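Local coordinates for putative iron-regulated protein A (Parabacteroides distasonis ATCC 8503, PDB 4ECG) that binds calcium ions and, as an imelysin-like member of the M75 peptidase family, may be a metalloendopeptidase linked to iron regulation, at residues M330-I344 against H357-G371. Sequence-based numbering, arbitrary orientation.
Sequences MVVQIDKTIDAINAI and HINTATEACADLTTG
Leu368 fits as a knob into the hole formed by Met330, Gln333, Ile334 and Thr337. Its CG lies anti to the backbone N (chi1 -178°), and its two methyls part ways. CD1 meets Met330 CE at 3.5 Å, where the two side chains cross at about a right angle, and touches Ile334 CG1. CD2 rests against Thr337. The bent chain of selenomethionine Met330 brings SE to 3.7 Å from Gly371 C, an approach that a side chain on Gly371 would obstruct. Gln333 CG passes over the backbone at Leu368. Its amide stands perpendicular to the Asp367 carboxylate, and NE2 gives a weak, bent bond to Ala364 O (3.2 Å, 134°). NE2 also donates to a water that bonds to Asp367 OD2. A leucine in place of Gln333 would probably cost this water its amide donor and link to Asp367, and remove the weak extra bond to Ala364 O. Helices 324-343 and 355-377 of the imelysin domain form an antiparallel alpha-helical hairpin here. The axes of segments 330-343 and 357-371 come within 8.2 Å. Helix 284-300 packs against the first helix and helix 239-259 against the second. Thr337 OG1 donates to Gln333 O at 2.7 Å, on the opposite face of that carbonyl from Thr337 N. Its CG2 methyl points to Cys365 SG. Small residues bring the backbones close: Ala340 CB sits on Ala361 CA at 3.6 Å. Ile344 CD1 reaches Ala361 CB, and a water joins Ala340 O to His357 O. Ala343 O lies over one face of the His357 ring, whose ND1 is hydrogen-bonded to Asp354.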
HETATM    1  N   MSE A 330       2.649  15.513 -15.392  1.00 55.11           N
HETATM    2  CA  MSE A 330       2.274  14.706 -14.249  1.00 53.92           C
HETATM    3  C   MSE A 330       0.900  14.121 -14.367  1.00 56.07           C
HETATM    4  O   MSE A 330       0.689  12.955 -13.990  1.00 55.30           O
HETATM    5  CB  MSE A 330       2.296  15.518 -12.951  1.00 55.07           C
HETATM    6  CG  MSE A 330       3.700  15.754 -12.348  1.00 55.19           C
HETATM    7 SE   MSE A 330       4.492  14.203 -11.550  0.75 49.66          SE
HETATM    8  CE  MSE A 330       2.962  13.381 -10.709  1.00 46.54           C
ATOM      9  N   VAL A 331      -0.041  14.928 -14.841  1.00 56.69           N
ATOM     10  CA  VAL A 331      -1.382  14.430 -15.124  1.00 55.13           C
ATOM     11  C   VAL A 331      -1.283  13.228 -16.091  1.00 53.21           C
ATOM     12  O   VAL A 331      -1.793  12.167 -15.790  1.00 49.55           O
ATOM     13  CB  VAL A 331      -2.292  15.565 -15.686  1.00 59.78           C
ATOM     14  CG1 VAL A 331      -3.611  15.001 -16.244  1.00 52.10           C
ATOM     15  CG2 VAL A 331      -2.507  16.618 -14.599  1.00 55.07           C
ATOM     16  N   VAL A 332      -0.578  13.401 -17.216  1.00 53.88           N
ATOM     17  CA  VAL A 332      -0.398  12.355 -18.229  1.00 56.10           C
ATOM     18  C   VAL A 332       0.278  11.134 -17.593  1.00 54.05           C
ATOM     19  O   VAL A 332      -0.152  10.005 -17.771  1.00 55.54           O
ATOM     20  CB  VAL A 332       0.412  12.896 -19.465  1.00 63.52           C
ATOM     21  CG1 VAL A 332       1.039  11.767 -20.295  1.00 62.75           C
ATOM     22  CG2 VAL A 332      -0.459  13.830 -20.357  1.00 61.20           C
ATOM     23  N   GLN A 333       1.292  11.356 -16.782  1.00 52.57           N
ATOM     24  CA  GLN A 333       2.121  10.268 -16.301  1.00 49.48           C
ATOM     25  C   GLN A 333       1.424   9.401 -15.268  1.00 48.36           C
ATOM     26  O   GLN A 333       1.653   8.194 -15.252  1.00 48.97           O
ATOM     27  CB  GLN A 333       3.436  10.806 -15.713  1.00 49.70           C
ATOM     28  CG  GLN A 333       4.523   9.782 -15.576  1.00 49.89           C
ATOM     29  CD  GLN A 333       4.961   9.168 -16.895  1.00 53.17           C
ATOM     30  OE1 GLN A 333       5.176   9.861 -17.877  1.00 57.54           O
ATOM     31  NE2 GLN A 333       5.132   7.839 -16.904  1.00 55.34           N
ATOM     32  N   ILE A 334       0.620   9.987 -14.385  1.00 49.07           N
ATOM     33  CA  ILE A 334      -0.146   9.181 -13.387  1.00 49.64           C
ATOM     34  C   ILE A 334      -1.036   8.195 -14.178  1.00 50.40           C
ATOM     35  O   ILE A 334      -1.007   6.971 -13.979  1.00 46.17           O
ATOM     36  CB  ILE A 334      -0.979  10.071 -12.401  1.00 49.25           C
ATOM     37  CG1 ILE A 334      -0.027  10.823 -11.441  1.00 51.71           C
ATOM     38  CG2 ILE A 334      -1.982   9.236 -11.616  1.00 48.01           C
ATOM     39  CD1 ILE A 334      -0.568  12.119 -10.845  1.00 50.33           C
ATOM     40  N   ASP A 335      -1.788   8.751 -15.117  1.00 51.01           N
ATOM     41  CA  ASP A 335      -2.662   7.935 -15.969  1.00 53.33           C
ATOM     42  C   ASP A 335      -1.906   6.934 -16.872  1.00 52.25           C
ATOM     43  O   ASP A 335      -2.359   5.827 -17.053  1.00 51.93           O
ATOM     44  CB  ASP A 335      -3.584   8.843 -16.779  1.00 54.83           C
ATOM     45  CG  ASP A 335      -4.810   9.348 -15.957  1.00 60.39           C
ATOM     46  OD1 ASP A 335      -4.987   8.999 -14.764  1.00 59.94           O
ATOM     47  OD2 ASP A 335      -5.616  10.115 -16.520  1.00 76.38           O
ATOM     48  N   LYS A 336      -0.737   7.297 -17.392  1.00 52.74           N
ATOM     49  CA  LYS A 336       0.075   6.368 -18.206  1.00 55.21           C
ATOM     50  C   LYS A 336       0.571   5.174 -17.352  1.00 54.00           C
ATOM     51  O   LYS A 336       0.669   4.052 -17.813  1.00 55.97           O
ATOM     52  CB  LYS A 336       1.256   7.148 -18.757  1.00 62.35           C
ATOM     53  CG  LYS A 336       1.822   6.715 -20.094  1.00 71.53           C
ATOM     54  CD  LYS A 336       2.797   7.799 -20.592  1.00 76.77           C
ATOM     55  CE  LYS A 336       4.067   7.213 -21.205  1.00 81.73           C
ATOM     56  NZ  LYS A 336       5.086   8.245 -21.549  1.00 75.34           N
ATOM     57  N   THR A 337       0.826   5.423 -16.079  1.00 49.41           N
ATOM     58  CA  THR A 337       1.416   4.411 -15.211  1.00 51.58           C
ATOM     59  C   THR A 337       0.346   3.413 -14.819  1.00 48.51           C
ATOM     60  O   THR A 337       0.599   2.224 -14.863  1.00 50.81           O
ATOM     61  CB  THR A 337       2.103   5.048 -13.968  1.00 50.00           C
ATOM     62  OG1 THR A 337       3.031   6.057 -14.418  1.00 48.69           O
ATOM     63  CG2 THR A 337       2.810   3.978 -13.096  1.00 41.00           C
ATOM     64  N   ILE A 338      -0.846   3.909 -14.466  1.00 47.99           N
ATOM     65  CA  ILE A 338      -2.021   3.085 -14.165  1.00 44.98           C
ATOM     66  C   ILE A 338      -2.430   2.289 -15.397  1.00 46.30           C
ATOM     67  O   ILE A 338      -2.710   1.108 -15.318  1.00 46.14           O
ATOM     68  CB  ILE A 338      -3.223   3.954 -13.691  1.00 44.83           C
ATOM     69  CG1 ILE A 338      -2.936   4.594 -12.344  1.00 43.74           C
ATOM     70  CG2 ILE A 338      -4.522   3.158 -13.569  1.00 44.33           C
ATOM     71  CD1 ILE A 338      -3.841   5.809 -12.007  1.00 43.15           C
ATOM     72  N   ASP A 339      -2.511   2.947 -16.541  1.00 49.33           N
ATOM     73  CA  ASP A 339      -2.900   2.233 -17.759  1.00 51.93           C
ATOM     74  C   ASP A 339      -1.888   1.099 -18.079  1.00 52.87           C
ATOM     75  O   ASP A 339      -2.301   0.021 -18.516  1.00 54.06           O
ATOM     76  CB  ASP A 339      -3.061   3.196 -18.967  1.00 52.76           C
ATOM     77  CG  ASP A 339      -4.295   4.160 -18.836  1.00 58.38           C
ATOM     78  OD1 ASP A 339      -5.127   4.126 -17.893  1.00 64.94           O
ATOM     79  OD2 ASP A 339      -4.421   4.992 -19.714  1.00 58.21           O
ATOM     80  N   ALA A 340      -0.578   1.348 -17.870  1.00 50.86           N
ATOM     81  CA  ALA A 340       0.483   0.370 -18.158  1.00 49.87           C
ATOM     82  C   ALA A 340       0.375  -0.811 -17.177  1.00 49.50           C
ATOM     83  O   ALA A 340       0.468  -1.939 -17.568  1.00 49.90           O
ATOM     84  CB  ALA A 340       1.856   1.015 -18.072  1.00 48.86           C
ATOM     85  N   ILE A 341       0.108  -0.531 -15.914  1.00 48.19           N
ATOM     86  CA  ILE A 341      -0.065  -1.592 -14.955  1.00 48.32           C
ATOM     87  C   ILE A 341      -1.256  -2.439 -15.382  1.00 48.69           C
ATOM     88  O   ILE A 341      -1.081  -3.632 -15.481  1.00 47.59           O
ATOM     89  CB  ILE A 341      -0.209  -1.106 -13.500  1.00 45.40           C
ATOM     90  CG1 ILE A 341       1.100  -0.462 -13.025  1.00 48.86           C
ATOM     91  CG2 ILE A 341      -0.605  -2.276 -12.624  1.00 44.26           C
ATOM     92  CD1 ILE A 341       1.038   0.434 -11.788  1.00 46.33           C
ATOM     93  N   ASN A 342      -2.411  -1.821 -15.697  1.00 48.75           N
ATOM     94  CA  ASN A 342      -3.629  -2.535 -16.116  1.00 50.19           C
ATOM     95  C   ASN A 342      -3.485  -3.369 -17.413  1.00 50.23           C
ATOM     96  O   ASN A 342      -4.213  -4.318 -17.613  1.00 51.52           O
ATOM     97  CB  ASN A 342      -4.826  -1.574 -16.300  1.00 56.01           C
ATOM     98  CG  ASN A 342      -5.355  -0.978 -14.998  1.00 56.31           C
ATOM     99  OD1 ASN A 342      -5.100  -1.481 -13.922  1.00 55.24           O
ATOM    100  ND2 ASN A 342      -6.089   0.131 -15.114  1.00 53.08           N
ATOM    101  N   ALA A 343      -2.565  -3.002 -18.292  1.00 51.89           N
ATOM    102  CA  ALA A 343      -2.381  -3.701 -19.555  1.00 52.20           C
ATOM    103  C   ALA A 343      -1.554  -4.985 -19.366  1.00 52.97           C
ATOM    104  O   ALA A 343      -1.547  -5.850 -20.267  1.00 52.72           O
ATOM    105  CB  ALA A 343      -1.730  -2.777 -20.614  1.00 49.09           C
ATOM    106  N   ILE A 344      -0.839  -5.109 -18.242  1.00 52.13           N
ATOM    107  CA  ILE A 344      -0.094  -6.371 -17.944  1.00 49.88           C
ATOM    108  C   ILE A 344      -1.071  -7.523 -17.848  1.00 49.46           C
ATOM    109  O   ILE A 344      -2.174  -7.395 -17.294  1.00 49.67           O
ATOM    110  CB  ILE A 344       0.788  -6.345 -16.658  1.00 48.19           C
ATOM    111  CG1 ILE A 344       1.887  -5.267 -16.794  1.00 47.37           C
ATOM    112  CG2 ILE A 344       1.444  -7.709 -16.421  1.00 43.77           C
ATOM    113  CD1 ILE A 344       2.516  -4.811 -15.511  1.00 41.37           C
ATOM    114  N   HIS A 357       4.628  -5.285 -22.187  1.00 61.63           N
ATOM    115  CA  HIS A 357       3.751  -4.619 -21.219  1.00 58.50           C
ATOM    116  C   HIS A 357       4.436  -4.341 -19.895  1.00 55.89           C
ATOM    117  O   HIS A 357       4.220  -3.273 -19.301  1.00 48.25           O
ATOM    118  CB  HIS A 357       2.533  -5.459 -20.923  1.00 61.96           C
ATOM    119  CG  HIS A 357       1.581  -5.613 -22.089  1.00 64.48           C
ATOM    120  ND1 HIS A 357       0.869  -6.747 -22.295  1.00 57.60           N
ATOM    121  CD2 HIS A 357       1.229  -4.728 -23.096  1.00 61.21           C
ATOM    122  CE1 HIS A 357       0.103  -6.583 -23.367  1.00 60.69           C
ATOM    123  NE2 HIS A 357       0.332  -5.348 -23.865  1.00 64.98           N
ATOM    124  N   ILE A 358       5.238  -5.296 -19.407  1.00 53.61           N
ATOM    125  CA  ILE A 358       5.947  -5.140 -18.084  1.00 51.80           C
ATOM    126  C   ILE A 358       6.933  -3.934 -18.185  1.00 51.59           C
ATOM    127  O   ILE A 358       6.920  -3.038 -17.350  1.00 56.55           O
ATOM    128  CB  ILE A 358       6.647  -6.444 -17.641  1.00 48.52           C
ATOM    129  CG1 ILE A 358       5.595  -7.470 -17.193  1.00 49.13           C
ATOM    130  CG2 ILE A 358       7.649  -6.171 -16.510  1.00 45.28           C
ATOM    131  CD1 ILE A 358       6.039  -8.933 -17.112  1.00 48.67           C
ATOM    132  N   ASN A 359       7.660  -3.848 -19.288  1.00 51.43           N
ATOM    133  CA  ASN A 359       8.614  -2.768 -19.495  1.00 51.01           C
ATOM    134  C   ASN A 359       8.001  -1.418 -19.593  1.00 52.18           C
ATOM    135  O   ASN A 359       8.525  -0.492 -18.996  1.00 55.11           O
ATOM    136  CB  ASN A 359       9.534  -3.020 -20.713  1.00 52.46           C
ATOM    137  CG  ASN A 359      10.539  -4.165 -20.464  1.00 54.06           C
ATOM    138  OD1 ASN A 359      10.674  -4.616 -19.323  1.00 50.93           O
ATOM    139  ND2 ASN A 359      11.191  -4.677 -21.529  1.00 52.06           N
ATOM    140  N   THR A 360       6.901  -1.283 -20.326  1.00 52.38           N
ATOM    141  CA  THR A 360       6.152  -0.001 -20.386  1.00 50.11           C
ATOM    142  C   THR A 360       5.749   0.390 -18.953  1.00 50.32           C
ATOM    143  O   THR A 360       5.791   1.563 -18.561  1.00 48.12           O
ATOM    144  CB  THR A 360       4.916  -0.166 -21.297  1.00 52.28           C
ATOM    145  OG1 THR A 360       5.360  -0.649 -22.571  1.00 52.46           O
ATOM    146  CG2 THR A 360       4.084   1.145 -21.482  1.00 46.26           C
ATOM    147  N   ALA A 361       5.387  -0.622 -18.164  1.00 51.60           N
ATOM    148  CA  ALA A 361       4.893  -0.403 -16.806  1.00 48.72           C
ATOM    149  C   ALA A 361       6.051   0.050 -15.933  1.00 47.45           C
ATOM    150  O   ALA A 361       5.965   1.065 -15.265  1.00 46.24           O
ATOM    151  CB  ALA A 361       4.248  -1.677 -16.271  1.00 43.65           C
ATOM    152  N   THR A 362       7.170  -0.671 -15.961  1.00 50.60           N
ATOM    153  CA  THR A 362       8.323  -0.270 -15.099  1.00 49.69           C
ATOM    154  C   THR A 362       8.973   1.038 -15.564  1.00 51.05           C
ATOM    155  O   THR A 362       9.363   1.845 -14.737  1.00 52.26           O
ATOM    156  CB  THR A 362       9.368  -1.375 -14.967  1.00 51.61           C
ATOM    157  OG1 THR A 362       9.944  -1.638 -16.247  1.00 54.14           O
ATOM    158  CG2 THR A 362       8.719  -2.681 -14.434  1.00 49.47           C
ATOM    159  N   GLU A 363       9.055   1.295 -16.864  1.00 54.98           N
ATOM    160  CA  GLU A 363       9.463   2.636 -17.338  1.00 59.61           C
ATOM    161  C   GLU A 363       8.507   3.746 -16.947  1.00 55.49           C
ATOM    162  O   GLU A 363       8.922   4.873 -16.746  1.00 54.47           O
ATOM    163  CB  GLU A 363       9.644   2.685 -18.841  1.00 69.27           C
ATOM    164  CG  GLU A 363      10.824   1.857 -19.344  1.00 83.57           C
ATOM    165  CD  GLU A 363      10.644   1.433 -20.804  1.00 94.78           C
ATOM    166  OE1 GLU A 363      10.025   2.214 -21.590  1.00 93.46           O
ATOM    167  OE2 GLU A 363      11.100   0.314 -21.155  1.00 91.96           O
ATOM    168  N   ALA A 364       7.222   3.452 -16.839  1.00 51.19           N
ATOM    169  CA  ALA A 364       6.284   4.494 -16.480  1.00 49.44           C
ATOM    170  C   ALA A 364       6.403   4.828 -14.979  1.00 48.99           C
ATOM    171  O   ALA A 364       6.279   6.014 -14.593  1.00 45.07           O
ATOM    172  CB  ALA A 364       4.872   4.101 -16.854  1.00 47.64           C
ATOM    173  N   CYS A 365       6.639   3.814 -14.133  1.00 46.92           N
ATOM    174  CA  CYS A 365       6.888   4.083 -12.700  1.00 46.92           C
ATOM    175  C   CYS A 365       8.192   4.841 -12.522  1.00 48.45           C
ATOM    176  O   CYS A 365       8.287   5.720 -11.671  1.00 51.57           O
ATOM    177  CB  CYS A 365       6.945   2.828 -11.853  1.00 47.20           C
ATOM    178  SG  CYS A 365       5.432   1.823 -11.807  1.00 48.32           S
ATOM    179  N   ALA A 366       9.200   4.521 -13.317  1.00 49.05           N
ATOM    180  CA  ALA A 366      10.494   5.195 -13.139  1.00 48.69           C
ATOM    181  C   ALA A 366      10.334   6.713 -13.517  1.00 52.67           C
ATOM    182  O   ALA A 366      10.819   7.614 -12.803  1.00 48.85           O
ATOM    183  CB  ALA A 366      11.616   4.494 -13.926  1.00 43.09           C
ATOM    184  N   ASP A 367       9.632   6.986 -14.615  1.00 50.55           N
ATOM    185  CA  ASP A 367       9.276   8.372 -15.001  1.00 55.08           C
ATOM    186  C   ASP A 367       8.323   9.098 -13.991  1.00 51.37           C
ATOM    187  O   ASP A 367       8.425  10.275 -13.817  1.00 50.95           O
ATOM    188  CB  ASP A 367       8.648   8.403 -16.426  1.00 58.67           C
ATOM    189  CG  ASP A 367       9.649   8.007 -17.542  1.00 62.80           C
ATOM    190  OD1 ASP A 367      10.877   8.122 -17.329  1.00 63.98           O
ATOM    191  OD2 ASP A 367       9.205   7.607 -18.648  1.00 65.37           O
ATOM    192  N   LEU A 368       7.411   8.410 -13.320  1.00 52.77           N
ATOM    193  CA  LEU A 368       6.519   9.071 -12.353  1.00 48.30           C
ATOM    194  C   LEU A 368       7.402   9.458 -11.172  1.00 51.79           C
ATOM    195  O   LEU A 368       7.267  10.531 -10.622  1.00 50.89           O
ATOM    196  CB  LEU A 368       5.407   8.129 -11.899  1.00 46.73           C
ATOM    197  CG  LEU A 368       4.321   8.596 -10.929  1.00 45.35           C
ATOM    198  CD1 LEU A 368       3.756   9.975 -11.312  1.00 45.70           C
ATOM    199  CD2 LEU A 368       3.243   7.525 -10.910  1.00 43.77           C
ATOM    200  N   THR A 369       8.356   8.597 -10.835  1.00 53.13           N
ATOM    201  CA  THR A 369       9.309   8.900  -9.775  1.00 50.38           C
ATOM    202  C   THR A 369      10.163  10.136 -10.064  1.00 50.11           C
ATOM    203  O   THR A 369      10.349  10.959  -9.213  1.00 48.51           O
ATOM    204  CB  THR A 369      10.230   7.721  -9.511  1.00 49.84           C
ATOM    205  OG1 THR A 369       9.426   6.611  -9.071  1.00 46.90           O
ATOM    206  CG2 THR A 369      11.326   8.115  -8.443  1.00 44.31           C
ATOM    207  N   THR A 370      10.692  10.259 -11.262  1.00 53.15           N
ATOM    208  CA  THR A 370      11.422  11.441 -11.644  1.00 50.07           C
ATOM    209  C   THR A 370      10.553  12.681 -11.541  1.00 51.41           C
ATOM    210  O   THR A 370      10.983  13.710 -11.031  1.00 54.24           O
ATOM    211  CB  THR A 370      11.899  11.304 -13.090  1.00 53.41           C
ATOM    212  OG1 THR A 370      12.732  10.154 -13.168  1.00 52.85           O
ATOM    213  CG2 THR A 370      12.702  12.540 -13.538  1.00 49.45           C
ATOM    214  N   GLY A 371       9.322  12.584 -12.043  1.00 55.68           N
ATOM    215  CA  GLY A 371       8.375  13.715 -12.052  1.00 52.12           C
ATOM    216  C   GLY A 371       8.048  14.207 -10.651  1.00 54.46           C
ATOM    217  O   GLY A 371       8.085  15.412 -10.369  1.00 52.78           O
TER
HETATM  218  O   HOH W   1       6.422   6.622 -19.093  1.00 51.92           O
HETATM  219  O   HOH W   2       1.822  -2.258 -19.835  1.00 48.99           O